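Local coordinates for uncharacterized protein YfeY (Escherichia coli, PDB 2QZB) that is of unknown function but belongs to the DUF1131 family and is probably a lipoprotein, made with a signal sequence and built round a long antiparallel sheet, at residues S106-F109 with G110-K114; S150-T153 with L154-W157; G22-T25 with A26-L30; E61-G65 with D66-M70. All coordinates share one frame; numbering follows the deposited sequence.

The four contacts are local turns spread along one chain. Contacts 1 and 2 sit at one end, their centres 10 Å apart, and touch directly: the backbone N of A108 lies 2.8 Å from OD1 of D151, probably hydrogen-bonded, and A108 CB packs on L154 CD1 at 3.7 Å. Contacts 3 and 4 also meet, through L24 CD1 and M70 SD, 3.8 Å apart, with centres 18 Å apart. Between the two pairs there is no touch; the nearest atoms of contacts 2 and 4 are about 18 Å apart. Contacts 1 and 4 reach the same antiparallel sheet from opposite sides of the chain's centre. No active site is known against which to place them.

Contact 1: residues S106-F109 with G110-K114; sequences SKAF and GNCQK
The carbonyl oxygen of A108 receives two backbone amides from across the turn, N of N111 and N of C112, each 3.1 Å away. Both bonds are weak, bent to 124° and 126° at the hydrogen. The amide of N111 has a second acceptor, F109 O at 2.8 Å, again a weak bond, so one N-H is shared between two carbonyls. The side-chain carboxamide of N111 folds back over the same turn, its CG beside its own backbone N (chi1 -57°), which brings ND2 to 3.1 Å from K107 O. Beside these polar atoms CB of A108 meets CB of C112 at 4.1 Å, and M148 touches both side chains. G110, with a positive phi, carries the chain round the bend; a CB there would run into the carbonyl oxygen of F109. Outside the turn, A108 N is hydrogen-bonded to OD1 of D151, the oxygen of G110 receives a weak bond from K126 NZ, and SG of C112 is tied in a disulfide to C125. The arrangement is a tight, glycine-bearing turn that leads from helix 101-104 into the edge strand 112-114 of the antiparallel sheet, with a disulfide at the strand's start.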
loop_
_atom_site.group_PDB
_atom_site.type_symbol
_atom_site.label_atom_id
_atom_site.label_comp_id
_atom_site.label_asym_id
_atom_site.label_seq_id
_atom_site.Cartn_x
_atom_site.Cartn_y
_atom_site.Cartn_z
ATOM N N SER A 106 11.408 -10.253 13.008
ATOM C CA SER A 106 12.089 -10.276 14.300
ATOM C C SER A 106 12.914 -9.024 14.512
ATOM O O SER A 106 13.281 -8.700 15.643
ATOM C CB SER A 106 12.962 -11.513 14.432
ATOM O OG SER A 106 14.155 -11.384 13.726
ATOM N N LYS A 107 13.178 -8.310 13.413
ATOM C CA LYS A 107 13.977 -7.090 13.429
ATOM C C LYS A 107 13.773 -6.315 12.132
ATOM O O LYS A 107 13.363 -6.869 11.117
ATOM C CB LYS A 107 15.465 -7.402 13.675
ATOM C CG LYS A 107 16.219 -7.984 12.507
ATOM C CD LYS A 107 17.576 -8.606 12.935
ATOM C CE LYS A 107 18.661 -7.539 13.220
ATOM N NZ LYS A 107 20.065 -7.920 12.773
ATOM N N ALA A 108 14.019 -5.021 12.182
ATOM C CA ALA A 108 13.809 -4.142 11.017
ATOM C C ALA A 108 14.939 -4.206 9.986
ATOM O O ALA A 108 14.686 -4.110 8.775
ATOM C CB ALA A 108 13.608 -2.700 11.492
ATOM N N PHE A 109 16.165 -4.389 10.478
ATOM C CA PHE A 109 17.405 -4.311 9.683
ATOM C C PHE A 109 17.240 -4.942 8.318
ATOM O O PHE A 109 16.823 -6.107 8.191
ATOM C CB PHE A 109 18.590 -4.944 10.453
ATOM C CG PHE A 109 19.916 -4.879 9.716
ATOM C CD1 PHE A 109 20.817 -3.843 9.968
ATOM C CD2 PHE A 109 20.256 -5.847 8.762
ATOM C CE1 PHE A 109 22.025 -3.765 9.275
ATOM C CE2 PHE A 109 21.464 -5.777 8.069
ATOM C CZ PHE A 109 22.348 -4.735 8.327
ATOM N N GLY A 110 17.520 -4.148 7.289
ATOM C CA GLY A 110 17.588 -4.632 5.911
ATOM C C GLY A 110 16.253 -4.905 5.241
ATOM O O GLY A 110 16.145 -4.799 4.022
ATOM N N ASN A 111 15.259 -5.322 6.030
ATOM C CA ASN A 111 13.880 -5.552 5.556
ATOM C C ASN A 111 13.111 -4.228 5.259
ATOM O O ASN A 111 12.273 -4.139 4.336
ATOM C CB ASN A 111 13.087 -6.279 6.661
ATOM C CG ASN A 111 13.718 -7.621 7.111
ATOM O OD1 ASN A 111 13.550 -8.647 6.440
ATOM N ND2 ASN A 111 14.370 -7.627 8.304
ATOM N N CYS A 112 13.416 -3.217 6.072
ATOM C CA CYS A 112 12.554 -2.067 6.321
ATOM C C CYS A 112 13.326 -0.771 6.235
ATOM O O CYS A 112 14.520 -0.739 6.510
ATOM C CB CYS A 112 11.966 -2.155 7.729
ATOM S SG CYS A 112 11.111 -3.714 8.057
ATOM N N GLN A 113 12.604 0.288 5.863
ATOM C CA GLN A 113 13.112 1.639 5.701
ATOM C C GLN A 113 11.984 2.637 6.009
ATOM O O GLN A 113 10.806 2.311 5.887
ATOM C CB GLN A 113 13.613 1.834 4.259
ATOM C CG GLN A 113 15.046 1.303 4.015
ATOM C CD GLN A 113 15.331 0.879 2.565
ATOM O OE1 GLN A 113 14.541 1.133 1.633
ATOM N NE2 GLN A 113 16.459 0.199 2.380
ATOM N N LYS A 114 12.348 3.846 6.414
ATOM C CA LYS A 114 11.374 4.937 6.548
ATOM C C LYS A 114 10.630 5.095 5.235
ATOM O O LYS A 114 11.255 5.075 4.165
ATOM C CB LYS A 114 12.066 6.261 6.868
ATOM C CG LYS A 114 12.789 6.302 8.180
ATOM C CD LYS A 114 13.333 7.701 8.429
ATOM C CE LYS A 114 12.230 8.753 8.410
ATOM N NZ LYS A 114 11.509 8.781 9.711
#

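Contact 2: residues S150-T153 with L154-W157; sequences SDDT and LKNW
The indole of W157 has CD2 of L154 over the centre of one face, 3.4 Å above the ring plane. On its pyrrole side CG2 of T153 comes to 3.5 Å from NE1, the threonine and tryptophan side chains running next to each other in a common direction. The methyl reaches this place because it stands anti to the backbone N of T153, while the hydroxyl takes the place beside that N (chi1 -64°). The carbonyl oxygen of T153 approaches the ring obliquely, 3.3 Å from CD1. The indole N-H itself is used elsewhere, on the carbonyl of E140, and P149 also touches the W157 side chain. An alanine at W157 is likely to leave the L154 and T153 methyls without the surface they rest on, and the E140 carbonyl without this donor. The backbone here is the short helix 151-154, with S150 at its N-cap position, running into a type I turn, L154 to W157, that hands the chain to strand 158-165. N of L154 bonds to S150 O at 3.0 Å. The next two bonds are weak: K155 N to D151 O, and N156 N to T153 O. On the outer side K155 lays CG 3.3 Å from D152 O and carries NZ to 4.2 Å from D152 OD1, too far for a salt bridge, though the two charges should still attract.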
loop_
_atom_site.group_PDB
_atom_site.type_symbol
_atom_site.label_atom_id
_atom_site.label_comp_id
_atom_site.label_asym_id
_atom_site.label_seq_id
_atom_site.Cartn_x
_atom_site.Cartn_y
_atom_site.Cartn_z
ATOM N N SER A 150 13.768 1.880 16.715
ATOM C CA SER A 150 14.405 0.620 17.047
ATOM C C SER A 150 13.417 -0.542 17.005
ATOM O O SER A 150 12.196 -0.326 16.928
ATOM C CB SER A 150 14.993 0.707 18.446
ATOM O OG SER A 150 13.988 0.467 19.418
ATOM N N ASP A 151 13.965 -1.759 17.117
ATOM C CA ASP A 151 13.198 -3.003 17.121
ATOM C C ASP A 151 12.225 -3.132 18.313
ATOM O O ASP A 151 11.145 -3.697 18.157
ATOM C CB ASP A 151 14.139 -4.226 17.047
ATOM C CG ASP A 151 15.035 -4.230 15.790
ATOM O OD1 ASP A 151 14.573 -3.829 14.684
ATOM O OD2 ASP A 151 16.214 -4.648 15.913
ATOM N N ASP A 152 12.596 -2.635 19.499
ATOM C CA ASP A 152 11.687 -2.720 20.676
ATOM C C ASP A 152 10.447 -1.846 20.579
ATOM O O ASP A 152 9.414 -2.165 21.181
ATOM C CB ASP A 152 12.389 -2.367 21.997
ATOM C CG ASP A 152 13.312 -3.451 22.474
ATOM O OD1 ASP A 152 12.832 -4.565 22.795
ATOM O OD2 ASP A 152 14.535 -3.174 22.544
ATOM N N THR A 153 10.574 -0.703 19.915
ATOM C CA THR A 153 9.422 0.137 19.614
ATOM C C THR A 153 8.573 -0.491 18.508
ATOM O O THR A 153 7.347 -0.634 18.659
ATOM C CB THR A 153 9.855 1.526 19.108
ATOM O OG1 THR A 153 10.561 2.204 20.145
ATOM C CG2 THR A 153 8.624 2.365 18.700
ATOM N N LEU A 154 9.238 -0.856 17.410
ATOM C CA LEU A 154 8.561 -1.392 16.235
ATOM C C LEU A 154 7.764 -2.668 16.484
ATOM O O LEU A 154 6.792 -2.894 15.779
ATOM C CB LEU A 154 9.529 -1.607 15.078
ATOM C CG LEU A 154 10.146 -0.352 14.460
ATOM C CD1 LEU A 154 11.097 -0.761 13.318
ATOM C CD2 LEU A 154 9.064 0.602 13.962
ATOM N N LYS A 155 8.141 -3.477 17.479
ATOM C CA LYS A 155 7.489 -4.789 17.655
ATOM C C LYS A 155 5.968 -4.665 17.807
ATOM O O LYS A 155 5.228 -5.529 17.335
ATOM C CB LYS A 155 8.110 -5.639 18.787
ATOM C CG LYS A 155 8.035 -5.001 20.164
ATOM C CD LYS A 155 8.749 -5.834 21.269
ATOM C CE LYS A 155 8.070 -5.569 22.638
ATOM N NZ LYS A 155 8.966 -5.652 23.856
ATOM N N ASN A 156 5.533 -3.546 18.385
ATOM C CA ASN A 156 4.132 -3.237 18.644
ATOM C C ASN A 156 3.440 -2.415 17.529
ATOM O O ASN A 156 2.231 -2.119 17.608
ATOM C CB ASN A 156 4.033 -2.481 19.987
ATOM C CG ASN A 156 4.600 -3.285 21.148
ATOM O OD1 ASN A 156 4.273 -4.478 21.312
ATOM N ND2 ASN A 156 5.475 -2.654 21.943
ATOM N N TRP A 157 4.191 -2.050 16.498
ATOM C CA TRP A 157 3.581 -1.393 15.328
ATOM C C TRP A 157 2.651 -2.346 14.546
ATOM O O TRP A 157 2.726 -3.562 14.689
ATOM C CB TRP A 157 4.676 -0.788 14.444
ATOM C CG TRP A 157 5.265 0.490 15.030
ATOM C CD1 TRP A 157 5.429 0.797 16.348
ATOM C CD2 TRP A 157 5.761 1.620 14.291
ATOM N NE1 TRP A 157 5.979 2.060 16.480
ATOM C CE2 TRP A 157 6.185 2.584 15.227
ATOM C CE3 TRP A 157 5.864 1.914 12.923
ATOM C CZ2 TRP A 157 6.746 3.814 14.843
ATOM C CZ3 TRP A 157 6.394 3.149 12.533
ATOM C CH2 TRP A 157 6.832 4.082 13.497
#

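Contact 3: residues G22-T25 with A26-L30; sequences GELT and ASTPL
T25 and T28 bracket a type I beta turn, T25 to T28, in the loop between strand 20-21 and helix 32-38. Two direct bonds join them. T28 N reaches T25 O at 3.1 Å from well above the carbonyl plane, and T25 N returns a straight bond (160°) to T28 OG1 at 2.9 Å. The second depends on T28's rotation: OG1 stands beside its own backbone N (chi1 -50°), facing back across the turn. A valine in place of T28 would probably leave the T25 amide without its acceptor inside the turn. Between hydroxyls, T25 OG1 and S27 OG are hydrogen-bonded at 3.0 Å. Apolar contact is slight within the loop, L24 CD2 coming to 4.3 Å from T28 CG2; L24 also touches I72 and I79, and I79 in turn touches T28. Outside, the carbonyl of A26 accepts a hydrogen bond from the hydroxyl of T78. Solvent completes the network: one water donates to E23 O, lies 2.7 Å from T25 OG1, and makes a weak, longer bond of 3.3 Å with T28 OG1.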
loop_
_atom_site.group_PDB
_atom_site.type_symbol
_atom_site.label_atom_id
_atom_site.label_comp_id
_atom_site.label_asym_id
_atom_site.label_seq_id
_atom_site.Cartn_x
_atom_site.Cartn_y
_atom_site.Cartn_z
ATOM N N GLY A 22 -6.926 -7.430 -7.005
ATOM C CA GLY A 22 -8.092 -7.961 -7.740
ATOM C C GLY A 22 -7.777 -7.990 -9.226
ATOM O O GLY A 22 -6.842 -8.656 -9.649
ATOM N N GLU A 23 -8.527 -7.242 -10.024
ATOM C CA GLU A 23 -8.286 -7.208 -11.463
ATOM C C GLU A 23 -7.525 -5.940 -11.887
ATOM O O GLU A 23 -7.300 -5.697 -13.064
ATOM C CB GLU A 23 -9.608 -7.373 -12.233
ATOM C CG GLU A 23 -10.589 -8.440 -11.640
ATOM C CD GLU A 23 -10.061 -9.905 -11.664
ATOM O OE1 GLU A 23 -10.673 -10.748 -12.362
ATOM O OE2 GLU A 23 -9.056 -10.237 -10.972
ATOM N N LEU A 24 -7.109 -5.140 -10.914
ATOM C CA LEU A 24 -6.226 -4.001 -11.168
ATOM C C LEU A 24 -4.789 -4.526 -11.299
ATOM O O LEU A 24 -4.265 -5.133 -10.380
ATOM C CB LEU A 24 -6.322 -2.995 -10.036
ATOM C CG LEU A 24 -7.676 -2.352 -9.741
ATOM C CD1 LEU A 24 -7.627 -1.636 -8.413
ATOM C CD2 LEU A 24 -8.063 -1.351 -10.848
ATOM N N THR A 25 -4.192 -4.326 -12.472
ATOM C CA THR A 25 -2.891 -4.912 -12.814
ATOM C C THR A 25 -2.033 -3.881 -13.538
ATOM O O THR A 25 -2.454 -2.722 -13.756
ATOM C CB THR A 25 -2.993 -6.244 -13.673
ATOM O OG1 THR A 25 -3.314 -5.941 -15.038
ATOM C CG2 THR A 25 -4.014 -7.238 -13.116
ATOM N N ALA A 26 -0.813 -4.290 -13.879
ATOM C CA ALA A 26 0.100 -3.437 -14.635
ATOM C C ALA A 26 -0.482 -3.110 -16.022
ATOM O O ALA A 26 -0.129 -2.096 -16.614
ATOM C CB ALA A 26 1.465 -4.096 -14.776
ATOM N N SER A 27 -1.368 -3.947 -16.544
ATOM C CA SER A 27 -1.949 -3.629 -17.868
ATOM C C SER A 27 -3.235 -2.785 -17.802
ATOM O O SER A 27 -3.749 -2.348 -18.838
ATOM C CB SER A 27 -2.139 -4.882 -18.729
ATOM O OG SER A 27 -2.611 -5.988 -17.968
ATOM N N THR A 28 -3.743 -2.545 -16.588
ATOM C CA THR A 28 -4.910 -1.703 -16.412
ATOM C C THR A 28 -4.613 -0.237 -16.729
ATOM O O THR A 28 -3.766 0.372 -16.108
ATOM C CB THR A 28 -5.528 -1.861 -15.011
ATOM O OG1 THR A 28 -5.705 -3.256 -14.718
ATOM C CG2 THR A 28 -6.883 -1.162 -14.968
ATOM N N PRO A 29 -5.308 0.330 -17.731
ATOM C CA PRO A 29 -5.147 1.745 -18.032
ATOM C C PRO A 29 -5.484 2.617 -16.830
ATOM O O PRO A 29 -6.382 2.266 -16.057
ATOM C CB PRO A 29 -6.221 2.006 -19.104
ATOM C CG PRO A 29 -6.547 0.698 -19.676
ATOM C CD PRO A 29 -6.254 -0.341 -18.642
ATOM N N LEU A 30 -4.807 3.749 -16.692
ATOM C CA LEU A 30 -5.124 4.649 -15.628
ATOM C C LEU A 30 -6.283 5.561 -16.048
ATOM O O LEU A 30 -6.099 6.731 -16.347
ATOM C CB LEU A 30 -3.907 5.431 -15.170
ATOM C CG LEU A 30 -4.123 6.183 -13.865
ATOM C CD1 LEU A 30 -3.952 5.239 -12.683
ATOM C CD2 LEU A 30 -3.189 7.344 -13.784
HETATM O O HOH W 1 -5.895 -6.469 -15.471
#

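Contact 4: residues E61-G65 with D66-M70; sequences EVMKG and DNVAM
V62 and M70 form the close-packed end of this beta hairpin, CB to CB 3.9 Å, with the two side chains side by side on one face of the sheet. The backbone is firmly joined here: V62 N bonds to M70 O at 2.8 Å, and V62 O takes two amides, A69 N at 2.7 Å and M70 N at 3.3 Å. Two residues thus face one, a classic beta bulge, and A69 CB is turned in against K64 CB, 3.8 Å away. Y43 and L45 touch V62, and I89 touches M70. Away from V62 and M70, V68 CG2 touches both M63 SD, at 3.8 Å, and E61 OE1, at 3.7 Å, crossing each side chain at a slant. The bend of M63 at chi2 (-61°) brings SD there, and a further bend at chi3 lays CE near the N67 carbonyl. The turn end, G65 to N67, is the exposed side. A type II' turn spans K64 to N67, with G65 at its positive-phi corner. The hydrogen bonds across it are between main-chain atoms, K64 N to N67 O at 2.8 Å and N67 N to K64 O. Beyond the hairpin, E61 pairs with R46, and K64 with D86 and D88. The chemistry implies a hairpin held internally by main-chain bonds and an apolar base, while the charged ends of E61 and K64 serve to join it to its surroundings.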
loop_
_atom_site.group_PDB
_atom_site.type_symbol
_atom_site.label_atom_id
_atom_site.label_comp_id
_atom_site.label_asym_id
_atom_site.label_seq_id
_atom_site.Cartn_x
_atom_site.Cartn_y
_atom_site.Cartn_z
ATOM N N GLU A 61 -8.291 7.974 -6.255
ATOM C CA GLU A 61 -8.605 7.496 -4.919
ATOM C C GLU A 61 -9.902 6.707 -4.990
ATOM O O GLU A 61 -10.956 7.195 -5.448
ATOM C CB GLU A 61 -8.719 8.664 -3.920
ATOM C CG GLU A 61 -7.335 9.238 -3.497
ATOM C CD GLU A 61 -7.458 10.454 -2.622
ATOM O OE1 GLU A 61 -6.566 10.697 -1.783
ATOM O OE2 GLU A 61 -8.478 11.157 -2.740
ATOM N N VAL A 62 -9.805 5.472 -4.559
ATOM C CA VAL A 62 -10.921 4.591 -4.457
ATOM C C VAL A 62 -11.464 4.822 -3.054
ATOM O O VAL A 62 -10.750 4.705 -2.086
ATOM C CB VAL A 62 -10.473 3.137 -4.634
ATOM C CG1 VAL A 62 -11.644 2.208 -4.429
ATOM C CG2 VAL A 62 -9.858 2.924 -6.054
ATOM N N MET A 63 -12.728 5.169 -2.953
ATOM C CA MET A 63 -13.261 5.660 -1.688
ATOM C C MET A 63 -14.195 4.627 -1.077
ATOM O O MET A 63 -15.017 4.032 -1.771
ATOM C CB MET A 63 -14.030 6.976 -1.894
ATOM C CG MET A 63 -13.203 8.134 -2.569
ATOM S SD MET A 63 -11.758 8.643 -1.608
ATOM C CE MET A 63 -12.463 9.392 -0.165
ATOM N N LYS A 64 -14.076 4.450 0.218
ATOM C CA LYS A 64 -14.952 3.528 0.945
ATOM C C LYS A 64 -15.588 4.369 2.024
ATOM O O LYS A 64 -14.951 4.743 3.001
ATOM C CB LYS A 64 -14.178 2.357 1.531
ATOM C CG LYS A 64 -15.109 1.243 2.087
ATOM C CD LYS A 64 -14.353 0.022 2.581
ATOM C CE LYS A 64 -13.931 0.155 4.039
ATOM N NZ LYS A 64 -13.696 -1.209 4.669
ATOM N N GLY A 65 -16.829 4.752 1.775
ATOM C CA GLY A 65 -17.464 5.818 2.533
ATOM C C GLY A 65 -16.660 7.095 2.440
ATOM O O GLY A 65 -16.306 7.555 1.341
ATOM N N ASP A 66 -16.321 7.615 3.617
ATOM C CA ASP A 66 -15.653 8.890 3.827
ATOM C C ASP A 66 -14.122 8.817 3.679
ATOM O O ASP A 66 -13.417 9.850 3.740
ATOM C CB ASP A 66 -15.981 9.349 5.277
ATOM C CG ASP A 66 -16.256 8.138 6.265
ATOM O OD1 ASP A 66 -15.855 8.225 7.464
ATOM O OD2 ASP A 66 -16.885 7.110 5.877
ATOM N N ASN A 67 -13.621 7.594 3.519
ATOM C CA ASN A 67 -12.199 7.283 3.697
ATOM C C ASN A 67 -11.592 6.695 2.415
ATOM O O ASN A 67 -12.265 5.992 1.637
ATOM C CB ASN A 67 -12.036 6.238 4.806
ATOM C CG ASN A 67 -12.272 6.791 6.219
ATOM O OD1 ASN A 67 -11.780 7.860 6.620
ATOM N ND2 ASN A 67 -13.013 6.035 6.984
ATOM N N VAL A 68 -10.302 6.935 2.218
ATOM C CA VAL A 68 -9.627 6.409 1.060
ATOM C C VAL A 68 -9.388 4.936 1.307
ATOM O O VAL A 68 -8.805 4.564 2.313
ATOM C CB VAL A 68 -8.305 7.191 0.790
ATOM C CG1 VAL A 68 -7.559 6.615 -0.362
ATOM C CG2 VAL A 68 -8.621 8.628 0.521
ATOM N N ALA A 69 -9.890 4.096 0.409
ATOM C CA ALA A 69 -9.630 2.637 0.458
ATOM C C ALA A 69 -8.362 2.226 -0.314
ATOM O O ALA A 69 -7.697 1.242 0.048
ATOM C CB ALA A 69 -10.820 1.861 -0.101
ATOM N N MET A 70 -8.055 2.950 -1.403
ATOM C CA MET A 70 -6.857 2.691 -2.255
ATOM C C MET A 70 -6.517 3.973 -2.962
ATOM O O MET A 70 -7.420 4.736 -3.356
ATOM C CB MET A 70 -7.086 1.714 -3.443
ATOM C CG MET A 70 -7.681 0.346 -3.203
ATOM S SD MET A 70 -7.801 -0.680 -4.722
ATOM C CE MET A 70 -9.108 -1.710 -4.117
#